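Local coordinates for protein putative acid phosphatase WZB (Escherichia coli, PDB 2WMY) that probably removes phosphate from phosphotyrosine residues of proteins, as a member of the low molecular weight protein tyrosine phosphatase family, at residues Ser22-Gly25 with Glu26-Arg30. The protein carries 1 engineered substitution. Residues are numbered along the deposited sequence; the frame is centred on the assembly and turned at random.
Sequences SPIG and ERLLR
E26 OE2 is gripped by two arginines one and four residues further along the helix, while the backbone N of E26 reaches back to S22 O. R27 NE gives OE2 a nearly straight hydrogen bond of 2.7 Å (170° at the hydrogen); OE2 lies in the guanidinium plane of R27 and uses its anti lone pair. R30 takes the same oxygen differently: OE2 sits over the face of its guanidinium, 3.4 Å from R30 NH2, a pairing of charges with no N-H aimed at it. In R27, chi1 (-61°) sets CG anti to the carbonyl carbon and 3.1 Å from P23 O, the acceptor for R27 N, and a bend at chi2 (-64°) then turns the chain beyond it to the carboxylate. With an alanine in place of R27, E26 OE2 would probably lose its in-plane donor and be left to the charge of R30 alone, and K67 O would lose the NH1 of R27. Elsewhere on the helix, I24 and L28 lie side by side, CG2 of I24 3.7 Å from CD1 of L28, and L28 CG also lies against I24 O, the acceptor of L28 N. These turns belong to helix 21-32, the crossover between parallel strands 10-15 and 37-42. S22 and L29 face those strands, S22 beside C15, the predicted nucleophile; E26 OE1 is hydrogen-bonded to S40 OG, and R30 NE to I38 O, while I24 and L28 pack against helix 127-147.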
loop_
_atom_site.group_PDB
_atom_site.type_symbol
_atom_site.label_atom_id
_atom_site.label_comp_id
_atom_site.label_asym_id
_atom_site.label_seq_id
_atom_site.Cartn_x
_atom_site.Cartn_y
_atom_site.Cartn_z
ATOM N N SER A 22 3.113 1.489 0.950
ATOM C CA SER A 22 1.815 1.931 0.424
ATOM C C SER A 22 1.918 3.030 -0.648
ATOM O O SER A 22 1.191 2.994 -1.646
ATOM C CB SER A 22 0.781 2.248 1.527
ATOM O OG SER A 22 1.195 3.261 2.427
ATOM N N PRO A 23 2.848 3.982 -0.488
ATOM C CA PRO A 23 2.914 4.988 -1.556
ATOM C C PRO A 23 3.247 4.339 -2.896
ATOM O O PRO A 23 2.785 4.779 -3.944
ATOM C CB PRO A 23 4.063 5.907 -1.123
ATOM C CG PRO A 23 4.348 5.573 0.296
ATOM C CD PRO A 23 3.901 4.166 0.525
ATOM N N ILE A 24 4.064 3.297 -2.855
ATOM C CA ILE A 24 4.431 2.582 -4.067
ATOM C C ILE A 24 3.260 1.734 -4.577
ATOM O O ILE A 24 2.947 1.743 -5.762
ATOM C CB ILE A 24 5.688 1.731 -3.836
ATOM C CG1 ILE A 24 6.910 2.650 -3.729
ATOM C CG2 ILE A 24 5.856 0.716 -4.953
ATOM C CD1 ILE A 24 8.203 1.924 -3.358
ATOM N N GLY A 25 2.598 1.029 -3.666
ATOM C CA GLY A 25 1.421 0.247 -4.013
ATOM C C GLY A 25 0.316 1.122 -4.573
ATOM O O GLY A 25 -0.329 0.763 -5.555
ATOM N N GLU A 26 0.104 2.279 -3.951
ATOM C CA GLU A 26 -0.904 3.232 -4.413
ATOM C C GLU A 26 -0.663 3.645 -5.855
ATOM O O GLU A 26 -1.578 3.602 -6.680
ATOM C CB GLU A 26 -0.913 4.467 -3.517
ATOM C CG GLU A 26 -1.571 5.697 -4.108
ATOM C CD GLU A 26 -1.275 6.956 -3.287
ATOM O OE1 GLU A 26 -1.665 7.005 -2.097
ATOM O OE2 GLU A 26 -0.644 7.890 -3.827
ATOM N N ARG A 27 0.571 4.045 -6.156
ATOM C CA ARG A 27 0.889 4.593 -7.473
ATOM C C ARG A 27 0.870 3.512 -8.555
ATOM O O ARG A 27 0.470 3.767 -9.693
ATOM C CB ARG A 27 2.241 5.330 -7.451
ATOM C CG ARG A 27 2.294 6.518 -6.490
ATOM C CD ARG A 27 1.316 7.616 -6.883
ATOM N NE ARG A 27 1.132 8.584 -5.803
ATOM C CZ ARG A 27 1.660 9.807 -5.789
ATOM N NH1 ARG A 27 2.397 10.229 -6.808
ATOM N NH2 ARG A 27 1.447 10.612 -4.754
ATOM N N LEU A 28 1.306 2.306 -8.198
ATOM C CA LEU A 28 1.229 1.180 -9.120
ATOM C C LEU A 28 -0.231 0.910 -9.496
ATOM O O LEU A 28 -0.570 0.784 -10.679
ATOM C CB LEU A 28 1.887 -0.069 -8.511
ATOM C CG LEU A 28 3.422 -0.052 -8.401
ATOM C CD1 LEU A 28 3.929 -1.196 -7.520
ATOM C CD2 LEU A 28 4.074 -0.100 -9.786
ATOM N N LEU A 29 -1.101 0.844 -8.494
ATOM C CA LEU A 29 -2.511 0.551 -8.750
ATOM C C LEU A 29 -3.200 1.648 -9.559
ATOM O O LEU A 29 -4.038 1.348 -10.408
ATOM C CB LEU A 29 -3.272 0.279 -7.448
ATOM C CG LEU A 29 -3.014 -1.071 -6.774
ATOM C CD1 LEU A 29 -3.677 -1.133 -5.404
ATOM C CD2 LEU A 29 -3.496 -2.201 -7.656
ATOM N N ARG A 30 -2.848 2.911 -9.308
ATOM C CA ARG A 30 -3.455 4.021 -10.050
ATOM C C ARG A 30 -3.119 3.895 -11.527
ATOM O O ARG A 30 -3.961 4.105 -12.392
ATOM C CB ARG A 30 -2.956 5.374 -9.540
ATOM C CG ARG A 30 -3.513 5.804 -8.204
ATOM C CD ARG A 30 -2.985 7.180 -7.833
ATOM N NE ARG A 30 -3.480 7.629 -6.537
ATOM C CZ ARG A 30 -3.133 8.778 -5.966
ATOM N NH1 ARG A 30 -2.286 9.593 -6.580
ATOM N NH2 ARG A 30 -3.633 9.114 -4.787
#